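Local coordinates for protein interacting with Hsp90 1 (PDB 4CHH) that takes part in pre-rRNA processing, is required for the Nop58-snoRNA interaction and belongs to the Hsp90-binding R2TP complex, here represented by its N-terminal domain, at residues Val39-Gly49 against Ser148-Pro159; His65-Glu73 against Asp176-Ala184. All coordinates share one frame; numbering follows the deposited sequence.

In the fold
Both contacts belong to the PIH1 N-terminal domain and reach one mixed sheet, in which strands 29-47 and 58-66 are antiparallel neighbours. Contact 1 (39-49 against 148-159) adds strand 149-151 and the chain after it to strand 29-47. Contact 2 (65-73 against 176-184) joins the turn leaving strand 58-66 to the loop that follows strand 171-174. Their centres lie about 28 Å apart on opposite sides of the chain's centre, and their nearest atoms are about 10 Å apart. Along the chain the segments alternate, 39-49, 65-73, 148-159, 176-184, so each contact ties the early strands to the C-terminal part of this domain across about 100 intervening residues.

Contact 1: Val39-Gly49 against Ser148-Pro159; sequences VIKTKLLSANG and SVVLCRDRIAFP. With EDO (1,2-ethanediol), chain C.
A classic beta bulge marks the antiparallel pairing of strand 39-47 with strand 149-151, where Leu45 and Ser46 both face Val150. The evidence is the shared acceptor: Leu45 N binds Val150 O at 2.7 Å, and Ser46 N reaches it only weakly. On the Ser46 side Val150 N returns a bond to Ser46 O; just before the bulge Leu44 sets CD1 3.6 Å from Val149 CB, the two side chains crossing at about a right angle. Past Leu151 regular strand geometry ends, but Cys152 N still bonds to Lys43 O at 3.0 Å and Thr42 OG1 donates to Cys152 O at 2.6 Å, in the carbonyl plane and on a lone pair; chi1 of 179° turns this hydroxyl opposite the backbone N. Lys41 and Ala157 then restore a two-bond bridge, Lys41 N to Ala157 O measuring 2.8 Å. In the loop between, Cys152 SG accepts Arg155 N (3.2 Å, 176° at the hydrogen) and, in the guanidinium plane, Arg155 NH1. Lys43 CD lies 3.7 Å above one face of that guanidinium, and Lys43 NZ bonds to Gly56 O. Replacing Cys152 with an alanine would probably leave Arg155 N and NH1 without their sulfur acceptor and the guanidinium freer to turn. On its other edge strand 39-47 pairs with strand 58-66; Ile40 and Thr42 touch helix 129-147 through Cys139 and Leu140, and Val149 meets Trp113 of strand 109-118.

Contact 2: His65-Glu73 against Asp176-Ala184; sequences HSPLVPKPE and DELHQDYKA
Two rings of the C-terminal loop, His179 and Tyr182, are fitted against the turn Ser66-Val69. Over one face of the tyrosine ring lie Pro67 C and Leu68 CA, with Pro67 O 3.3 Å from Tyr182 CE1. The rings meet T-shaped, planes nearly perpendicular: the tyrosine turns its edge to one face of the imidazole, CE1 standing 3.9 Å above that plane, offset toward the rim. Val69 O sits at the imidazole edge, where chi1 of 180° brings His179 CD2 to 3.6 Å from it. Also in the imidazole plane, Asp181 N donates to His179 ND1 at 3.1 Å, which helps set the rotation of the ring. His179 N is bonded to Leu68 O at 2.8 Å, nearly straight at the hydrogen but approaching from above the carbonyl plane. Leu68 CD1 meets Tyr182 CD2 at 3.7 Å, the side chains crossing at about a right angle, while Pro70 CG rests 3.2 Å from Glu177 O. Within the type I turn, Ser66 OG accepts Leu68 N as an ST turn. Around this loop-to-turn junction, Leu68 touches Ile32 and Leu178 touches Ser30, both of strand 29-47, while Val69 O takes a bond from Asn118 ND2 at the end of strand 109-118.

Contact 1: Val39-Gly49 against Ser148-Pro159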
loop_
_atom_site.group_PDB
_atom_site.type_symbol
_atom_site.label_atom_id
_atom_site.label_comp_id
_atom_site.label_asym_id
_atom_site.label_seq_id
_atom_site.Cartn_x
_atom_site.Cartn_y
_atom_site.Cartn_z
ATOM N N VAL A 39 2.374 -7.337 -5.700
ATOM C CA VAL A 39 3.287 -7.307 -4.538
ATOM C C VAL A 39 4.523 -6.463 -4.794
ATOM O O VAL A 39 5.123 -6.527 -5.874
ATOM C CB VAL A 39 3.742 -8.764 -4.159
ATOM C CG1 VAL A 39 4.731 -8.778 -2.987
ATOM C CG2 VAL A 39 2.557 -9.648 -3.823
ATOM N N ILE A 40 4.949 -5.744 -3.753
ATOM C CA ILE A 40 6.217 -5.006 -3.736
ATOM C C ILE A 40 7.093 -5.748 -2.751
ATOM O O ILE A 40 6.691 -5.941 -1.605
ATOM C CB ILE A 40 6.098 -3.493 -3.370
ATOM C CG1 ILE A 40 4.978 -2.750 -4.147
ATOM C CG2 ILE A 40 7.452 -2.781 -3.466
ATOM C CD1 ILE A 40 4.463 -1.446 -3.415
ATOM N N LYS A 41 8.275 -6.163 -3.174
ATOM C CA LYS A 41 9.225 -6.807 -2.275
ATOM C C LYS A 41 10.329 -5.808 -1.996
ATOM O O LYS A 41 10.805 -5.154 -2.910
ATOM C CB LYS A 41 9.767 -8.102 -2.898
ATOM C CG LYS A 41 10.708 -8.887 -2.017
ATOM C CD LYS A 41 11.113 -10.160 -2.731
ATOM C CE LYS A 41 12.524 -10.564 -2.425
ATOM N NZ LYS A 41 12.957 -11.702 -3.279
ATOM N N THR A 42 10.685 -5.632 -0.733
ATOM C CA THR A 42 11.744 -4.707 -0.370
ATOM C C THR A 42 12.477 -5.290 0.829
ATOM O O THR A 42 12.346 -6.485 1.126
ATOM C CB THR A 42 11.206 -3.229 -0.194
ATOM O OG1 THR A 42 12.268 -2.360 0.186
ATOM C CG2 THR A 42 10.115 -3.113 0.812
ATOM N N LYS A 43 13.267 -4.449 1.491
ATOM C CA LYS A 43 14.120 -4.771 2.622
ATOM C C LYS A 43 13.927 -3.751 3.760
ATOM O O LYS A 43 13.874 -2.546 3.516
ATOM C CB LYS A 43 15.584 -4.753 2.113
ATOM C CG LYS A 43 16.574 -5.409 3.051
ATOM C CD LYS A 43 17.972 -5.457 2.441
ATOM C CE LYS A 43 18.984 -5.938 3.447
ATOM N NZ LYS A 43 18.847 -7.396 3.715
ATOM N N LEU A 44 13.834 -4.226 4.997
ATOM C CA LEU A 44 13.722 -3.307 6.149
ATOM C C LEU A 44 15.129 -2.735 6.495
ATOM O O LEU A 44 16.026 -3.510 6.807
ATOM C CB LEU A 44 13.136 -4.071 7.347
ATOM C CG LEU A 44 13.006 -3.309 8.687
ATOM C CD1 LEU A 44 11.992 -2.186 8.598
ATOM C CD2 LEU A 44 12.638 -4.270 9.809
ATOM N N LEU A 45 15.342 -1.414 6.404
ATOM C CA LEU A 45 16.676 -0.895 6.730
ATOM C C LEU A 45 16.788 -0.563 8.220
ATOM O O LEU A 45 17.837 -0.795 8.829
ATOM C CB LEU A 45 17.061 0.325 5.878
ATOM C CG LEU A 45 17.118 0.111 4.350
ATOM C CD1 LEU A 45 17.489 1.409 3.646
ATOM C CD2 LEU A 45 18.077 -1.061 3.947
ATOM N N SER A 46 15.732 0.007 8.797
ATOM C CA SER A 46 15.735 0.348 10.225
ATOM C C SER A 46 14.312 0.433 10.724
ATOM O O SER A 46 13.413 0.609 9.924
ATOM C CB SER A 46 16.507 1.643 10.488
ATOM O OG SER A 46 15.864 2.734 9.866
ATOM N N ALA A 47 14.115 0.236 12.035
ATOM C CA ALA A 47 12.832 0.208 12.720
ATOM C C ALA A 47 12.958 1.066 13.978
ATOM O O ALA A 47 13.701 0.717 14.886
ATOM C CB ALA A 47 12.474 -1.238 13.066
ATOM N N ASN A 48 12.300 2.213 13.998
ATOM C CA ASN A 48 12.429 3.174 15.079
ATOM C C ASN A 48 11.079 3.336 15.798
ATOM O O ASN A 48 10.841 4.345 16.466
ATOM C CB ASN A 48 12.956 4.514 14.454
ATOM C CG ASN A 48 14.239 4.292 13.634
ATOM O OD1 ASN A 48 15.354 4.223 14.176
ATOM N ND2 ASN A 48 14.107 4.043 12.325
ATOM N N GLY A 49 10.205 2.356 15.626
ATOM C CA GLY A 49 8.849 2.382 16.169
ATOM C C GLY A 49 8.672 1.857 17.581
ATOM O O GLY A 49 9.648 1.564 18.262
ATOM N N SER A 148 6.970 3.723 11.603
ATOM C CA SER A 148 8.325 4.298 11.819
ATOM C C SER A 148 9.443 3.348 11.367
ATOM O O SER A 148 10.403 3.119 12.096
ATOM C CB SER A 148 8.555 4.699 13.271
ATOM O OG SER A 148 7.750 5.821 13.558
ATOM N N VAL A 149 9.321 2.822 10.148
ATOM C CA VAL A 149 10.334 1.944 9.568
ATOM C C VAL A 149 10.979 2.671 8.424
ATOM O O VAL A 149 10.430 3.657 7.957
ATOM C CB VAL A 149 9.744 0.560 9.121
ATOM C CG1 VAL A 149 9.195 -0.210 10.325
ATOM C CG2 VAL A 149 8.678 0.701 8.014
ATOM N N VAL A 150 12.148 2.195 7.969
ATOM C CA VAL A 150 12.831 2.756 6.802
ATOM C C VAL A 150 12.958 1.587 5.839
ATOM O O VAL A 150 13.458 0.541 6.247
ATOM C CB VAL A 150 14.183 3.467 7.133
ATOM C CG1 VAL A 150 14.896 3.927 5.852
ATOM C CG2 VAL A 150 13.960 4.663 8.083
ATOM N N LEU A 151 12.406 1.714 4.615
ATOM C CA LEU A 151 12.434 0.612 3.627
ATOM C C LEU A 151 13.368 0.951 2.473
ATOM O O LEU A 151 13.479 2.109 2.115
ATOM C CB LEU A 151 11.004 0.289 3.110
ATOM C CG LEU A 151 9.947 -0.059 4.220
ATOM C CD1 LEU A 151 8.547 -0.205 3.635
ATOM C CD2 LEU A 151 10.335 -1.281 5.013
ATOM N N CYS A 152 14.092 -0.044 1.952
ATOM C CA CYS A 152 15.060 0.133 0.858
ATOM C C CYS A 152 14.356 0.417 -0.474
ATOM O O CYS A 152 13.389 -0.256 -0.819
ATOM C CB CYS A 152 15.983 -1.082 0.735
ATOM S SG CYS A 152 17.410 -0.798 -0.348
ATOM N N ARG A 153 14.839 1.439 -1.194
ATOM C CA ARG A 153 14.370 1.835 -2.522
ATOM C C ARG A 153 15.221 1.140 -3.609
ATOM O O ARG A 153 14.829 1.129 -4.768
ATOM C CB ARG A 153 14.412 3.388 -2.692
ATOM C CG ARG A 153 13.551 4.198 -1.661
ATOM C CD ARG A 153 12.096 3.759 -1.640
ATOM N NE ARG A 153 11.195 4.743 -1.020
ATOM C CZ ARG A 153 10.865 4.780 0.263
ATOM N NH1 ARG A 153 11.407 3.926 1.120
ATOM N NH2 ARG A 153 10.004 5.691 0.708
ATOM N N ASP A 154 16.357 0.547 -3.250
ATOM C CA ASP A 154 17.230 -0.114 -4.248
ATOM C C ASP A 154 16.967 -1.612 -4.315
ATOM O O ASP A 154 16.814 -2.158 -5.414
ATOM C CB ASP A 154 18.721 0.138 -3.938
ATOM C CG ASP A 154 19.112 1.602 -3.805
ATOM O OD1 ASP A 154 18.494 2.441 -4.475
ATOM O OD2 ASP A 154 20.019 1.900 -3.011
ATOM N N ARG A 155 16.922 -2.283 -3.147
ATOM C CA ARG A 155 16.675 -3.724 -3.089
ATOM C C ARG A 155 15.189 -3.935 -3.175
ATOM O O ARG A 155 14.548 -4.351 -2.226
ATOM C CB ARG A 155 17.280 -4.346 -1.826
ATOM C CG ARG A 155 18.719 -4.795 -2.007
ATOM C CD ARG A 155 19.688 -3.748 -1.537
ATOM N NE ARG A 155 20.572 -4.291 -0.511
ATOM C CZ ARG A 155 20.791 -3.722 0.669
ATOM N NH1 ARG A 155 20.190 -2.582 0.990
ATOM N NH2 ARG A 155 21.614 -4.293 1.541
ATOM N N ILE A 156 14.645 -3.595 -4.318
ATOM C CA ILE A 156 13.220 -3.622 -4.612
ATOM C C ILE A 156 12.961 -4.571 -5.788
ATOM O O ILE A 156 13.756 -4.628 -6.738
ATOM C CB ILE A 156 12.733 -2.182 -4.869
ATOM C CG1 ILE A 156 11.196 -2.075 -4.894
ATOM C CG2 ILE A 156 13.405 -1.523 -6.108
ATOM C CD1 ILE A 156 10.667 -0.634 -4.560
ATOM N N ALA A 157 11.886 -5.363 -5.673
ATOM C CA ALA A 157 11.482 -6.321 -6.687
ATOM C C ALA A 157 9.957 -6.423 -6.762
ATOM O O ALA A 157 9.243 -6.001 -5.843
ATOM C CB ALA A 157 12.114 -7.693 -6.421
ATOM N N PHE A 158 9.465 -6.981 -7.869
ATOM C CA PHE A 158 8.044 -7.149 -8.139
ATOM C C PHE A 158 7.731 -8.613 -8.449
ATOM O O PHE A 158 7.674 -9.010 -9.619
ATOM C CB PHE A 158 7.554 -6.192 -9.260
ATOM C CG PHE A 158 7.837 -4.748 -8.902
ATOM C CD1 PHE A 158 7.007 -4.057 -8.020
ATOM C CD2 PHE A 158 9.000 -4.117 -9.348
ATOM C CE1 PHE A 158 7.310 -2.741 -7.629
ATOM C CE2 PHE A 158 9.317 -2.804 -8.945
ATOM C CZ PHE A 158 8.460 -2.122 -8.097
ATOM N N PRO A 159 7.454 -9.413 -7.397
ATOM C CA PRO A 159 7.084 -10.831 -7.624
ATOM C C PRO A 159 5.856 -10.962 -8.529
ATOM O O PRO A 159 4.985 -10.079 -8.546
ATOM C CB PRO A 159 6.798 -11.363 -6.213
ATOM C CG PRO A 159 7.463 -10.431 -5.294
ATOM C CD PRO A 159 7.456 -9.083 -5.947
HETATM C C1 EDO C . 7.689 -1.474 14.732
HETATM O O1 EDO C . 7.218 -0.412 15.535
HETATM C C2 EDO C . 8.670 -0.933 13.701
HETATM O O2 EDO C . 9.607 -0.056 14.257
HETATM O O HOH W 1 4.341 -7.592 -8.253
#

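Contact 2: His65-Glu73 against Asp176-Ala184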
loop_
_atom_site.group_PDB
_atom_site.type_symbol
_atom_site.label_atom_id
_atom_site.label_comp_id
_atom_site.label_asym_id
_atom_site.label_seq_id
_atom_site.Cartn_x
_atom_site.Cartn_y
_atom_site.Cartn_z
ATOM N N HIS A 65 -6.942 -3.605 -3.699
ATOM C CA HIS A 65 -7.933 -2.554 -3.918
ATOM C C HIS A 65 -9.341 -2.915 -3.445
ATOM O O HIS A 65 -9.642 -4.063 -3.131
ATOM C CB HIS A 65 -7.970 -2.138 -5.412
ATOM C CG HIS A 65 -8.369 -3.233 -6.342
ATOM N ND1 HIS A 65 -9.689 -3.411 -6.721
ATOM C CD2 HIS A 65 -7.612 -4.193 -6.922
ATOM C CE1 HIS A 65 -9.697 -4.470 -7.514
ATOM N NE2 HIS A 65 -8.472 -4.973 -7.671
ATOM N N SER A 66 -10.182 -1.885 -3.356
ATOM C CA SER A 66 -11.593 -1.969 -3.014
ATOM C C SER A 66 -12.310 -0.706 -3.494
ATOM O O SER A 66 -11.737 0.384 -3.420
ATOM C CB SER A 66 -11.791 -2.139 -1.511
ATOM O OG SER A 66 -13.159 -2.007 -1.142
ATOM N N PRO A 67 -13.584 -0.816 -3.937
ATOM C CA PRO A 67 -14.322 0.398 -4.326
ATOM C C PRO A 67 -14.698 1.270 -3.116
ATOM O O PRO A 67 -15.159 2.402 -3.284
ATOM C CB PRO A 67 -15.554 -0.173 -5.027
ATOM C CG PRO A 67 -15.792 -1.493 -4.314
ATOM C CD PRO A 67 -14.415 -2.033 -4.103
ATOM N N LEU A 68 -14.430 0.777 -1.895
ATOM C CA LEU A 68 -14.746 1.434 -0.620
ATOM C C LEU A 68 -13.684 2.442 -0.161
ATOM O O LEU A 68 -13.928 3.197 0.787
ATOM C CB LEU A 68 -14.919 0.341 0.459
ATOM C CG LEU A 68 -16.339 -0.182 0.732
ATOM C CD1 LEU A 68 -16.956 -0.847 -0.490
ATOM C CD2 LEU A 68 -16.325 -1.173 1.868
ATOM N N VAL A 69 -12.504 2.423 -0.791
ATOM C CA VAL A 69 -11.400 3.327 -0.493
ATOM C C VAL A 69 -11.692 4.633 -1.238
ATOM O O VAL A 69 -12.041 4.589 -2.428
ATOM C CB VAL A 69 -9.997 2.738 -0.886
ATOM C CG1 VAL A 69 -8.856 3.722 -0.596
ATOM C CG2 VAL A 69 -9.727 1.387 -0.218
ATOM N N PRO A 70 -11.534 5.804 -0.591
ATOM C CA PRO A 70 -11.696 7.063 -1.331
ATOM C C PRO A 70 -10.786 7.138 -2.562
ATOM O O PRO A 70 -9.755 6.450 -2.664
ATOM C CB PRO A 70 -11.288 8.132 -0.314
ATOM C CG PRO A 70 -11.515 7.492 1.016
ATOM C CD PRO A 70 -11.144 6.050 0.811
ATOM N N LYS A 71 -11.197 7.953 -3.519
ATOM C CA LYS A 71 -10.419 8.132 -4.733
ATOM C C LYS A 71 -10.255 9.649 -5.009
ATOM O O LYS A 71 -11.029 10.445 -4.453
ATOM C CB LYS A 71 -11.049 7.371 -5.914
ATOM C CG LYS A 71 -12.406 7.865 -6.382
ATOM C CD LYS A 71 -12.882 7.141 -7.649
ATOM C CE LYS A 71 -12.238 7.654 -8.925
ATOM N NZ LYS A 71 -13.050 7.308 -10.132
ATOM N N PRO A 72 -9.203 10.091 -5.748
ATOM C CA PRO A 72 -9.078 11.538 -6.039
ATOM C C PRO A 72 -10.340 12.089 -6.715
ATOM O O PRO A 72 -10.991 11.389 -7.505
ATOM C CB PRO A 72 -7.885 11.583 -7.020
ATOM C CG PRO A 72 -7.112 10.351 -6.715
ATOM C CD PRO A 72 -8.172 9.327 -6.468
ATOM N N GLU A 73 -10.648 13.350 -6.448
ATOM C CA GLU A 73 -11.774 14.056 -7.067
ATOM C C GLU A 73 -11.456 14.363 -8.537
ATOM O O GLU A 73 -12.350 14.308 -9.378
ATOM C CB GLU A 73 -12.108 15.333 -6.291
ATOM C CG GLU A 73 -12.893 15.051 -5.020
ATOM C CD GLU A 73 -13.307 16.269 -4.212
ATOM O OE1 GLU A 73 -12.441 17.124 -3.912
ATOM O OE2 GLU A 73 -14.512 16.371 -3.883
ATOM N N ASP A 176 -15.751 7.878 8.480
ATOM C CA ASP A 176 -15.227 9.086 7.830
ATOM C C ASP A 176 -13.972 8.778 6.961
ATOM O O ASP A 176 -13.464 9.672 6.272
ATOM C CB ASP A 176 -14.915 10.179 8.876
ATOM C CG ASP A 176 -15.052 11.587 8.327
ATOM O OD1 ASP A 176 -16.207 12.030 8.098
ATOM O OD2 ASP A 176 -14.009 12.247 8.121
ATOM N N GLU A 177 -13.485 7.517 6.991
ATOM C CA GLU A 177 -12.334 7.079 6.195
ATOM C C GLU A 177 -12.795 6.441 4.877
ATOM O O GLU A 177 -11.986 6.276 3.967
ATOM C CB GLU A 177 -11.454 6.090 6.982
ATOM C CG GLU A 177 -10.678 6.724 8.121
ATOM C CD GLU A 177 -9.891 5.719 8.935
ATOM O OE1 GLU A 177 -10.503 5.015 9.773
ATOM O OE2 GLU A 177 -8.664 5.612 8.712
ATOM N N LEU A 178 -14.080 6.058 4.788
ATOM C CA LEU A 178 -14.642 5.416 3.600
ATOM C C LEU A 178 -14.844 6.382 2.442
ATOM O O LEU A 178 -15.024 7.583 2.679
ATOM C CB LEU A 178 -16.015 4.795 3.937
ATOM C CG LEU A 178 -16.033 3.502 4.764
ATOM C CD1 LEU A 178 -17.479 3.133 5.165
ATOM C CD2 LEU A 178 -15.392 2.347 4.005
ATOM N N HIS A 179 -14.890 5.840 1.192
ATOM C CA HIS A 179 -15.252 6.584 -0.021
ATOM C C HIS A 179 -16.614 7.263 0.282
ATOM O O HIS A 179 -17.517 6.594 0.808
ATOM C CB HIS A 179 -15.340 5.591 -1.194
ATOM C CG HIS A 179 -15.692 6.171 -2.530
ATOM N ND1 HIS A 179 -16.910 6.804 -2.756
ATOM C CD2 HIS A 179 -15.027 6.084 -3.703
ATOM C CE1 HIS A 179 -16.914 7.129 -4.035
ATOM N NE2 HIS A 179 -15.804 6.710 -4.648
ATOM N N GLN A 180 -16.731 8.580 -0.002
ATOM C CA GLN A 180 -17.927 9.404 0.251
ATOM C C GLN A 180 -19.253 8.674 -0.045
ATOM O O GLN A 180 -20.179 8.752 0.760
ATOM C CB GLN A 180 -17.864 10.700 -0.587
ATOM C CG GLN A 180 -18.673 11.866 -0.006
ATOM C CD GLN A 180 -18.234 12.268 1.383
ATOM O OE1 GLN A 180 -19.014 12.214 2.334
ATOM N NE2 GLN A 180 -16.972 12.666 1.536
ATOM N N ASP A 181 -19.353 7.975 -1.205
ATOM C CA ASP A 181 -20.608 7.279 -1.588
ATOM C C ASP A 181 -20.898 6.008 -0.756
ATOM O O ASP A 181 -21.992 5.428 -0.856
ATOM C CB ASP A 181 -20.606 6.924 -3.090
ATOM C CG ASP A 181 -20.411 8.103 -4.035
ATOM O OD1 ASP A 181 -20.426 9.261 -3.557
ATOM O OD2 ASP A 181 -20.215 7.867 -5.249
ATOM N N TYR A 182 -19.943 5.592 0.078
ATOM C CA TYR A 182 -20.105 4.373 0.867
ATOM C C TYR A 182 -20.235 4.655 2.370
ATOM O O TYR A 182 -20.410 3.721 3.143
ATOM C CB TYR A 182 -18.944 3.423 0.574
ATOM C CG TYR A 182 -18.953 2.923 -0.856
ATOM C CD1 TYR A 182 -18.355 3.660 -1.878
ATOM C CD2 TYR A 182 -19.552 1.716 -1.186
ATOM C CE1 TYR A 182 -18.361 3.202 -3.195
ATOM C CE2 TYR A 182 -19.533 1.233 -2.491
ATOM C CZ TYR A 182 -18.934 1.976 -3.489
ATOM O OH TYR A 182 -18.943 1.488 -4.764
ATOM N N LYS A 183 -20.192 5.939 2.774
ATOM C CA LYS A 183 -20.359 6.385 4.169
ATOM C C LYS A 183 -21.810 6.140 4.620
ATOM O O LYS A 183 -22.655 5.798 3.788
ATOM C CB LYS A 183 -20.005 7.885 4.304
ATOM C CG LYS A 183 -18.562 8.251 3.948
ATOM C CD LYS A 183 -18.221 9.661 4.415
ATOM C CE LYS A 183 -16.838 10.096 4.010
ATOM N NZ LYS A 183 -16.476 11.398 4.628
ATOM N N ALA A 184 -22.102 6.309 5.921
ATOM C CA ALA A 184 -23.447 6.129 6.481
ATOM C C ALA A 184 -24.226 7.440 6.451
ATOM O O ALA A 184 -24.741 7.828 5.405
ATOM C CB ALA A 184 -23.361 5.604 7.904
#